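Local coordinates for metallocarboxypeptidase (Trypanosoma cruzi, PDB 3DWC) that removes C-terminal amino acids from peptides as a metal-dependent carboxypeptidase of the M32 family, probably with broad specificity that excludes proline, at the cobalt (II) ion site and the interface of chains A and B. Sequence-based numbering; all coordinates share one arbitrary frame. Chains: chain A/B, Metallocarboxypeptidase.

Contact 1: the cobalt (II) ion site. Residues chain A 267-268, 271, 297-298, 301, 305. With CO (cobalt (II) ion), chain C.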
loop_
_atom_site.group_PDB
_atom_site.type_symbol
_atom_site.label_atom_id
_atom_site.label_comp_id
_atom_site.label_asym_id
_atom_site.label_seq_id
_atom_site.Cartn_x
_atom_site.Cartn_y
_atom_site.Cartn_z
ATOM N N HIS A 267 16.228 1.390 -17.112
ATOM C CA HIS A 267 17.069 0.734 -16.114
ATOM C C HIS A 267 16.223 -0.099 -15.132
ATOM O O HIS A 267 16.484 -1.268 -14.884
ATOM C CB HIS A 267 17.834 1.812 -15.300
ATOM C CG HIS A 267 18.805 1.255 -14.294
ATOM N ND1 HIS A 267 20.155 1.156 -14.537
ATOM C CD2 HIS A 267 18.617 0.792 -13.036
ATOM C CE1 HIS A 267 20.748 0.616 -13.490
ATOM N NE2 HIS A 267 19.845 0.430 -12.551
ATOM N N GLU A 268 15.258 0.546 -14.523
ATOM C CA GLU A 268 14.386 -0.092 -13.514
ATOM C C GLU A 268 13.502 -1.179 -14.112
ATOM O O GLU A 268 13.248 -2.241 -13.514
ATOM C CB GLU A 268 13.529 1.019 -12.841
ATOM C CG GLU A 268 14.311 2.060 -11.963
ATOM C CD GLU A 268 15.348 1.443 -11.003
ATOM O OE1 GLU A 268 15.131 0.301 -10.546
ATOM O OE2 GLU A 268 16.370 2.098 -10.653
ATOM N N HIS A 271 15.523 -4.344 -14.289
ATOM C CA HIS A 271 15.382 -5.016 -12.966
ATOM C C HIS A 271 14.044 -5.714 -12.822
ATOM O O HIS A 271 13.963 -6.907 -12.472
ATOM C CB HIS A 271 15.468 -3.956 -11.862
ATOM C CG HIS A 271 16.853 -3.539 -11.475
ATOM N ND1 HIS A 271 17.873 -4.439 -11.229
ATOM C CD2 HIS A 271 17.365 -2.304 -11.205
ATOM C CE1 HIS A 271 18.949 -3.773 -10.830
ATOM N NE2 HIS A 271 18.661 -2.482 -10.802
ATOM N N HIS A 297 21.699 -8.820 -10.845
ATOM C CA HIS A 297 20.525 -7.933 -10.906
ATOM C C HIS A 297 20.817 -6.696 -11.702
ATOM O O HIS A 297 20.062 -6.335 -12.599
ATOM C CB HIS A 297 20.009 -7.504 -9.479
ATOM C CG HIS A 297 18.519 -7.602 -9.355
ATOM N ND1 HIS A 297 17.665 -7.060 -10.295
ATOM C CD2 HIS A 297 17.737 -8.305 -8.509
ATOM C CE1 HIS A 297 16.420 -7.333 -9.964
ATOM N NE2 HIS A 297 16.436 -8.102 -8.892
ATOM N N GLU A 298 21.912 -6.035 -11.328
ATOM C CA GLU A 298 22.413 -4.853 -12.034
ATOM C C GLU A 298 22.858 -5.183 -13.449
ATOM O O GLU A 298 22.824 -4.344 -14.350
ATOM C CB GLU A 298 23.523 -4.192 -11.221
ATOM C CG GLU A 298 23.946 -2.798 -11.715
ATOM C CD GLU A 298 22.873 -1.739 -11.541
ATOM O OE1 GLU A 298 23.203 -0.576 -11.763
ATOM O OE2 GLU A 298 21.731 -2.037 -11.139
ATOM N N SER A 301 19.526 -4.759 -15.359
ATOM C CA SER A 301 19.219 -3.334 -15.534
ATOM C C SER A 301 20.151 -2.670 -16.537
ATOM O O SER A 301 19.706 -1.855 -17.360
ATOM C CB SER A 301 19.349 -2.653 -14.224
ATOM O OG SER A 301 20.661 -2.897 -13.781
ATOM N N GLU A 305 19.541 -0.815 -20.029
ATOM C CA GLU A 305 19.900 0.566 -20.152
ATOM C C GLU A 305 21.102 0.840 -21.019
ATOM O O GLU A 305 21.057 1.718 -21.890
ATOM C CB GLU A 305 20.198 1.174 -18.781
ATOM C CG GLU A 305 20.423 2.674 -18.849
ATOM C CD GLU A 305 21.106 3.221 -17.611
ATOM O OE1 GLU A 305 21.260 2.508 -16.570
ATOM O OE2 GLU A 305 21.481 4.403 -17.718
HETATM CO CO CO C . 20.035 -0.568 -10.635
HETATM O O HOH W 1 18.348 0.807 -9.523
HETATM O O HOH W 2 21.504 1.041 -9.976
HETATM O O HOH W 3 20.011 -1.072 -8.363
#

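Contact 2: the interface of chains A and B. Residues chain A 23, 26, 41-42, 44-46, 48-49; chain B 18-19, 21-22.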
loop_
_atom_site.group_PDB
_atom_site.type_symbol
_atom_site.label_atom_id
_atom_site.label_comp_id
_atom_site.label_asym_id
_atom_site.label_seq_id
_atom_site.Cartn_x
_atom_site.Cartn_y
_atom_site.Cartn_z
ATOM N N LEU A 23 5.842 -6.107 4.320
ATOM C CA LEU A 23 6.933 -5.140 4.466
ATOM C C LEU A 23 7.316 -4.436 3.198
ATOM O O LEU A 23 7.625 -3.247 3.239
ATOM C CB LEU A 23 8.213 -5.798 4.967
ATOM C CG LEU A 23 8.472 -5.925 6.425
ATOM C CD1 LEU A 23 9.934 -6.504 6.557
ATOM C CD2 LEU A 23 8.322 -4.544 7.143
ATOM N N ALA A 26 4.554 -1.945 2.354
ATOM C CA ALA A 26 4.717 -0.804 3.277
ATOM C C ALA A 26 5.881 0.108 2.881
ATOM O O ALA A 26 5.812 1.362 2.978
ATOM C CB ALA A 26 4.910 -1.330 4.693
ATOM N N ALA A 41 3.572 6.093 12.525
ATOM C CA ALA A 41 2.819 4.850 12.563
ATOM C C ALA A 41 3.338 3.828 11.564
ATOM O O ALA A 41 3.365 2.644 11.831
ATOM C CB ALA A 41 1.343 5.136 12.313
ATOM N N ARG A 42 3.770 4.281 10.395
ATOM C CA ARG A 42 4.288 3.362 9.384
ATOM C C ARG A 42 5.626 2.780 9.843
ATOM O O ARG A 42 5.856 1.614 9.705
ATOM C CB ARG A 42 4.482 4.093 8.067
ATOM C CG ARG A 42 5.162 3.261 6.948
ATOM C CD ARG A 42 4.360 2.014 6.565
ATOM N NE ARG A 42 3.011 2.390 6.176
ATOM C CZ ARG A 42 2.655 2.836 4.969
ATOM N NH1 ARG A 42 3.546 2.992 4.001
ATOM N NH2 ARG A 42 1.404 3.194 4.753
ATOM N N ALA A 44 6.809 2.418 13.007
ATOM C CA ALA A 44 6.493 1.514 14.087
ATOM C C ALA A 44 5.904 0.170 13.611
ATOM O O ALA A 44 6.240 -0.897 14.171
ATOM C CB ALA A 44 5.568 2.197 15.044
ATOM N N ALA A 45 5.052 0.206 12.578
ATOM C CA ALA A 45 4.467 -1.031 12.035
ATOM C C ALA A 45 5.502 -1.882 11.339
ATOM O O ALA A 45 5.530 -3.098 11.533
ATOM C CB ALA A 45 3.232 -0.767 11.074
ATOM N N MET A 46 6.355 -1.254 10.542
ATOM C CA MET A 46 7.334 -2.005 9.798
ATOM C C MET A 46 8.324 -2.654 10.772
ATOM O O MET A 46 8.696 -3.800 10.600
ATOM C CB MET A 46 8.065 -1.121 8.789
ATOM C CG MET A 46 7.160 -0.560 7.757
ATOM S SD MET A 46 7.983 0.470 6.553
ATOM C CE MET A 46 8.975 -0.767 5.693
ATOM N N GLU A 48 7.775 -3.565 13.998
ATOM C CA GLU A 48 7.168 -4.695 14.660
ATOM C C GLU A 48 7.148 -5.928 13.764
ATOM O O GLU A 48 7.418 -7.026 14.223
ATOM C CB GLU A 48 5.773 -4.368 15.145
ATOM C CG GLU A 48 5.169 -5.401 16.085
ATOM C CD GLU A 48 5.927 -5.496 17.394
ATOM O OE1 GLU A 48 6.135 -6.621 17.839
ATOM O OE2 GLU A 48 6.303 -4.446 17.970
ATOM N N LEU A 49 6.874 -5.751 12.475
ATOM C CA LEU A 49 6.817 -6.894 11.568
ATOM C C LEU A 49 8.224 -7.454 11.295
ATOM O O LEU A 49 8.422 -8.669 11.358
ATOM C CB LEU A 49 6.113 -6.498 10.280
ATOM C CG LEU A 49 5.841 -7.645 9.280
ATOM C CD1 LEU A 49 5.037 -8.801 9.900
ATOM C CD2 LEU A 49 5.053 -7.084 8.098
ATOM N N ARG B 18 -0.024 -2.633 15.490
ATOM C CA ARG B 18 0.992 -2.550 14.454
ATOM C C ARG B 18 0.759 -3.512 13.345
ATOM O O ARG B 18 0.958 -3.180 12.170
ATOM C CB ARG B 18 2.394 -2.823 15.005
ATOM C CG ARG B 18 2.924 -1.849 16.032
ATOM C CD ARG B 18 2.532 -0.415 15.766
ATOM N NE ARG B 18 3.024 0.454 16.856
ATOM C CZ ARG B 18 2.777 1.754 16.915
ATOM N NH1 ARG B 18 2.048 2.325 15.980
ATOM N NH2 ARG B 18 3.242 2.487 17.931
ATOM N N TYR B 19 0.351 -4.724 13.696
ATOM C CA TYR B 19 0.054 -5.712 12.676
ATOM C C TYR B 19 -1.191 -5.291 11.890
ATOM O O TYR B 19 -1.271 -5.499 10.678
ATOM C CB TYR B 19 -0.175 -7.072 13.301
ATOM C CG TYR B 19 0.984 -7.690 14.076
ATOM C CD1 TYR B 19 2.290 -7.612 13.625
ATOM C CD2 TYR B 19 0.742 -8.463 15.218
ATOM C CE1 TYR B 19 3.372 -8.261 14.328
ATOM C CE2 TYR B 19 1.794 -9.115 15.906
ATOM C CZ TYR B 19 3.109 -8.982 15.460
ATOM O OH TYR B 19 4.162 -9.599 16.153
ATOM N N HIS B 21 -2.173 -2.221 11.261
ATOM C CA HIS B 21 -1.679 -1.242 10.292
ATOM C C HIS B 21 -1.342 -1.864 8.925
ATOM O O HIS B 21 -1.830 -1.411 7.896
ATOM C CB HIS B 21 -0.491 -0.536 10.867
ATOM C CG HIS B 21 0.151 0.446 9.941
ATOM N ND1 HIS B 21 -0.029 1.817 10.059
ATOM C CD2 HIS B 21 1.048 0.264 8.940
ATOM C CE1 HIS B 21 0.706 2.424 9.140
ATOM N NE2 HIS B 21 1.363 1.508 8.447
ATOM N N MET B 22 -0.519 -2.899 8.927
ATOM C CA MET B 22 -0.215 -3.663 7.694
ATOM C C MET B 22 -1.426 -4.187 6.936
ATOM O O MET B 22 -1.531 -4.030 5.724
ATOM C CB MET B 22 0.702 -4.818 8.047
ATOM C CG MET B 22 2.088 -4.359 8.571
ATOM S SD MET B 22 2.983 -3.444 7.263
ATOM C CE MET B 22 4.487 -3.002 8.044
HETATM O O HOH W 4 1.111 1.541 13.378
#

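Contact 3: the interface of chains A and B. Residues chain A 25, 28, 227-231, 245-246, 248; chain B 29, 33-35, 38, 42.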
loop_
_atom_site.group_PDB
_atom_site.type_symbol
_atom_site.label_atom_id
_atom_site.label_comp_id
_atom_site.label_asym_id
_atom_site.label_seq_id
_atom_site.Cartn_x
_atom_site.Cartn_y
_atom_site.Cartn_z
ATOM N N LEU A 25 5.334 -3.999 0.508
ATOM C CA LEU A 25 4.241 -3.043 0.203
ATOM C C LEU A 25 4.375 -1.787 1.059
ATOM O O LEU A 25 4.348 -0.695 0.556
ATOM C CB LEU A 25 2.869 -3.662 0.396
ATOM C CG LEU A 25 1.722 -2.715 0.095
ATOM C CD1 LEU A 25 1.675 -2.437 -1.362
ATOM C CD2 LEU A 25 0.391 -3.333 0.628
ATOM N N TRP A 28 7.294 0.435 -0.241
ATOM C CA TRP A 28 6.932 1.113 -1.467
ATOM C C TRP A 28 5.977 2.277 -1.204
ATOM O O TRP A 28 6.136 3.348 -1.734
ATOM C CB TRP A 28 6.263 0.112 -2.411
ATOM C CG TRP A 28 5.684 0.746 -3.629
ATOM C CD1 TRP A 28 6.327 1.038 -4.788
ATOM C CD2 TRP A 28 4.344 1.230 -3.768
ATOM N NE1 TRP A 28 5.479 1.725 -5.637
ATOM C CE2 TRP A 28 4.247 1.835 -5.036
ATOM C CE3 TRP A 28 3.221 1.233 -2.923
ATOM C CZ2 TRP A 28 3.040 2.375 -5.523
ATOM C CZ3 TRP A 28 2.018 1.825 -3.385
ATOM C CH2 TRP A 28 1.944 2.363 -4.690
ATOM N N PHE A 227 1.948 -5.048 -17.049
ATOM C CA PHE A 227 1.171 -4.111 -16.256
ATOM C C PHE A 227 -0.014 -4.724 -15.533
ATOM O O PHE A 227 -0.669 -4.073 -14.747
ATOM C CB PHE A 227 0.708 -2.923 -17.109
ATOM C CG PHE A 227 1.773 -1.867 -17.328
ATOM C CD1 PHE A 227 2.407 -1.745 -18.558
ATOM C CD2 PHE A 227 2.113 -0.975 -16.324
ATOM C CE1 PHE A 227 3.358 -0.738 -18.790
ATOM C CE2 PHE A 227 3.104 -0.003 -16.522
ATOM C CZ PHE A 227 3.714 0.132 -17.743
ATOM N N ASP A 228 -0.329 -5.966 -15.796
ATOM C CA ASP A 228 -1.270 -6.685 -14.905
ATOM C C ASP A 228 -0.536 -7.198 -13.634
ATOM O O ASP A 228 -1.173 -7.605 -12.667
ATOM C CB ASP A 228 -1.940 -7.856 -15.665
ATOM C CG ASP A 228 -2.947 -7.393 -16.725
ATOM O OD1 ASP A 228 -3.189 -8.159 -17.687
ATOM O OD2 ASP A 228 -3.528 -6.307 -16.591
ATOM N N GLY A 229 0.794 -7.152 -13.655
ATOM C CA GLY A 229 1.676 -7.590 -12.555
ATOM C C GLY A 229 2.691 -6.514 -12.122
ATOM O O GLY A 229 3.764 -6.826 -11.668
ATOM N N GLY A 230 2.336 -5.246 -12.211
ATOM C CA GLY A 230 3.270 -4.166 -11.832
ATOM C C GLY A 230 2.748 -2.791 -12.105
ATOM O O GLY A 230 1.677 -2.670 -12.634
ATOM N N ARG A 231 3.472 -1.750 -11.667
ATOM C CA ARG A 231 3.053 -0.372 -11.820
ATOM C C ARG A 231 4.281 0.518 -12.098
ATOM O O ARG A 231 5.424 0.141 -11.779
ATOM C CB ARG A 231 2.369 0.189 -10.538
ATOM C CG ARG A 231 1.167 -0.564 -9.967
ATOM C CD ARG A 231 0.705 0.111 -8.681
ATOM N NE ARG A 231 0.452 1.514 -8.880
ATOM C CZ ARG A 231 -0.643 2.039 -9.400
ATOM N NH1 ARG A 231 -1.713 1.299 -9.708
ATOM N NH2 ARG A 231 -0.695 3.341 -9.543
ATOM N N GLU A 245 5.115 -10.707 -7.878
ATOM C CA GLU A 245 3.778 -10.774 -8.513
ATOM C C GLU A 245 3.215 -9.361 -8.803
ATOM O O GLU A 245 2.159 -9.230 -9.402
ATOM C CB GLU A 245 2.811 -11.510 -7.599
ATOM C CG GLU A 245 3.277 -12.866 -7.075
ATOM C CD GLU A 245 4.109 -12.845 -5.790
ATOM O OE1 GLU A 245 4.372 -13.967 -5.313
ATOM O OE2 GLU A 245 4.546 -11.771 -5.263
ATOM N N ASP A 246 3.920 -8.333 -8.361
ATOM C CA ASP A 246 3.423 -6.959 -8.233
ATOM C C ASP A 246 4.626 -6.036 -8.101
ATOM O O ASP A 246 4.899 -5.435 -7.011
ATOM C CB ASP A 246 2.495 -6.861 -7.031
ATOM C CG ASP A 246 1.597 -5.646 -7.059
ATOM O OD1 ASP A 246 1.892 -4.695 -7.820
ATOM O OD2 ASP A 246 0.569 -5.664 -6.306
ATOM N N ARG A 248 6.702 -2.802 -8.736
ATOM C CA ARG A 248 6.319 -1.440 -8.783
ATOM C C ARG A 248 7.582 -0.574 -8.883
ATOM O O ARG A 248 8.434 -0.583 -7.993
ATOM C CB ARG A 248 5.485 -1.101 -7.536
ATOM C CG ARG A 248 4.121 -1.802 -7.502
ATOM C CD ARG A 248 3.246 -1.327 -6.365
ATOM N NE ARG A 248 2.083 -2.171 -6.234
ATOM C CZ ARG A 248 1.041 -1.951 -5.439
ATOM N NH1 ARG A 248 0.965 -0.866 -4.725
ATOM N NH2 ARG A 248 0.066 -2.840 -5.395
ATOM N N ASP B 29 -4.857 -0.965 -0.505
ATOM C CA ASP B 29 -4.118 -1.052 -1.738
ATOM C C ASP B 29 -4.754 -2.039 -2.684
ATOM O O ASP B 29 -4.724 -1.829 -3.924
ATOM C CB ASP B 29 -2.658 -1.423 -1.388
ATOM C CG ASP B 29 -1.782 -1.540 -2.574
ATOM O OD1 ASP B 29 -1.071 -0.576 -2.884
ATOM O OD2 ASP B 29 -1.815 -2.578 -3.251
ATOM N N MET B 33 -4.681 0.404 -5.799
ATOM C CA MET B 33 -3.447 0.422 -6.581
ATOM C C MET B 33 -3.106 -0.924 -7.180
ATOM O O MET B 33 -2.382 -0.989 -8.177
ATOM C CB MET B 33 -2.265 0.859 -5.699
ATOM C CG MET B 33 -2.412 2.213 -5.012
ATOM S SD MET B 33 -2.672 3.460 -6.302
ATOM C CE MET B 33 -3.533 4.712 -5.435
ATOM N N MET B 34 -3.558 -2.011 -6.552
ATOM C CA MET B 34 -3.013 -3.337 -6.885
ATOM C C MET B 34 -3.420 -3.822 -8.275
ATOM O O MET B 34 -4.590 -3.881 -8.579
ATOM C CB MET B 34 -3.469 -4.352 -5.858
ATOM C CG MET B 34 -2.939 -5.772 -6.084
ATOM S SD MET B 34 -3.839 -6.941 -5.050
ATOM C CE MET B 34 -5.255 -7.325 -6.120
ATOM N N PRO B 35 -2.469 -4.175 -9.124
ATOM C CA PRO B 35 -2.891 -4.777 -10.367
ATOM C C PRO B 35 -3.403 -6.199 -10.207
ATOM O O PRO B 35 -3.007 -6.876 -9.270
ATOM C CB PRO B 35 -1.597 -4.835 -11.179
ATOM C CG PRO B 35 -0.542 -4.847 -10.243
ATOM C CD PRO B 35 -1.003 -4.056 -9.052
ATOM N N GLY B 38 -1.489 -9.519 -8.902
ATOM C CA GLY B 38 -0.972 -9.521 -7.527
ATOM C C GLY B 38 -1.911 -10.032 -6.448
ATOM O O GLY B 38 -1.565 -10.044 -5.258
ATOM N N ARG B 42 -1.376 -11.167 -2.554
ATOM C CA ARG B 42 -1.906 -10.278 -1.543
ATOM C C ARG B 42 -2.857 -10.996 -0.572
ATOM O O ARG B 42 -2.817 -10.725 0.622
ATOM C CB ARG B 42 -2.601 -9.050 -2.183
ATOM C CG ARG B 42 -3.365 -8.175 -1.306
ATOM C CD ARG B 42 -2.515 -7.353 -0.327
ATOM N NE ARG B 42 -1.401 -6.721 -1.041
ATOM C CZ ARG B 42 -1.544 -5.618 -1.771
ATOM N NH1 ARG B 42 -2.710 -4.994 -1.791
ATOM N NH2 ARG B 42 -0.513 -5.126 -2.460
HETATM O O HOH W 5 0.235 -7.980 -4.853
#

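Contact 1: the cobalt (II) ion site
Two imidazoles meet at the cobalt (II) ion, each offering its NE2, and A:Ser301 CB lies over the centre of a face of both rings. They stand one turn apart on helix 259-276, whose HExxH motif supplies A:His267 and A:His271; A:Glu298, from helix 294-308, adds a carboxylate. A:His267 has CG anti to its backbone N (chi1 -176°), whereas A:His271 has CG beside its N (chi1 -82°), and these different turns bring both tips to the metal. NE2 of A:His267 binds CO at 2.2 Å. The carboxylate OE2 of A:Glu298 binds CO at 2.3 Å, and three waters bring the sphere close to octahedral. Histidine suits this place because the far ring nitrogen can be held as well: A:His267 ND1 donates nearly in its ring plane to A:Glu305 OE1 (2.7 Å), fixing ring rotation and perhaps making the imidazole a more electron-rich donor to the metal. A:His271 ND1 makes a more tilted bond to A:His297 ND1 (2.8 Å). A:Glu268, the expected general base, stays off the metal and holds a metal-bound water, which could be primed as the nucleophile. That water O (water 1) lies 2.6 Å from A:Glu268 OE2.

Contact 2: the interface of chains A and B
CG of B:His21 stands anti to its backbone N (chi1 177°), sending the imidazole out from helix 3-32 across helix 39-58 of chain A. A:Arg42 also has CG anti to N, but its chain bends at chi2 and chi3, so NE, rather than the tip, is presented to the ring. The two side chains cross at about a right angle, and A:Arg42 NE donates to B:His21 NE2 over 2.9 Å, with 156° at the hydrogen. This donor lies in the ring plane at the imidazole edge, an arrangement that would favour an unprotonated NE2. Histidine fits here because it joins a polar edge to flat carbon surface, the latter packing beside A:Ala45 CB. B:Arg18 CG instead lies beside its backbone N (chi1 -63°), and the bent chain lays the guanidinium against A:Ala44, whose CB sits over the centre of one face, 3.4 Å from B:Arg18 CZ. At the edge of that group, NH1 of B:Arg18 reaches water 4 at 2.9 Å, and the water passes the contact on to the backbone carbonyl O of A:Ala41. The flexible thioether of B:Met22 packs its CE tightly, 3.5 Å from A:Met46 CA. Small alanines let the helices come close: in this part of a two-fold interface between copies of one protein, possibly the biological dimer, N-terminal helix 3-32 of chain B crosses helix 39-58 of chain A, with helix 4-32 of chain A behind.

Contact 3: the interface of chains A and B
A:Arg248 leaves strand 246-251 with CG anti to its carbonyl carbon (chi1 -67°), and beyond CB the chain is extended from CG to NE, carrying its charge to the partner subunit. Its CD lies over the centre of one face of the A:Trp28 ring, a flat platform that steadies the aliphatic part. At NE the side-on grip begins: A:Arg248 NE donates to A:Asp246 OD1 at 3.0 Å, almost straight at 176°, and NH2 takes A:Asp246 OD2, both carboxylate oxygens being met from above their plane. The outer end faces B:Asp29 tip to tip, guanidinium and carboxylate planes 19° apart, nearly coplanar. There A:Arg248 NH1 meets B:Asp29 OD1 at 2.8 Å, and A:Arg248 NH2 meets B:Asp29 OD2 at 2.9 Å, each oxygen using its syn lone pair. Arginine suits the place because its planar nitrogens can serve two carboxylates at once. B:Arg42 adds both NH1 and NH2 to B:Asp29 OD2, so three nitrogens crowd that oxygen and probably keep the aspartate ionised. A:Leu25 CD2 covers one face of the B:Arg42 guanidinium. Over a face of the A:Arg248 guanidinium, toward the rim, lies A:Arg231 CD, and A:Arg231 NH1 donates to the carbonyl O of B:Met33 (2.8 Å), in the carbonyl plane on a lone pair of that oxygen. B:Pro35, rigid and compact, fits against A:Asp246. Together these contacts fasten strands 230-234 and 246-251 of one chain to the helix end and following loop of the other, perhaps in the working dimer.

Contacts 2 and 3 belong to one two-fold interface, their C-alpha centres about 19 Å apart. Both use the N-terminal helix and helix 39-58, and residue 42 serves in each: contact 2 shows it in chain A, contact 3 in chain B, so by symmetry the same arginine can join both networks. Contact 1 lies within a single subunit, its C-alpha centre about 29 Å from that of contact 2 and about 19 Å from that of contact 3. Strand 246-251 of contact 3 is followed in sequence by helix 259-276 of contact 1, linking interface strand to metal-binding helix, though the structure alone does not show coupling.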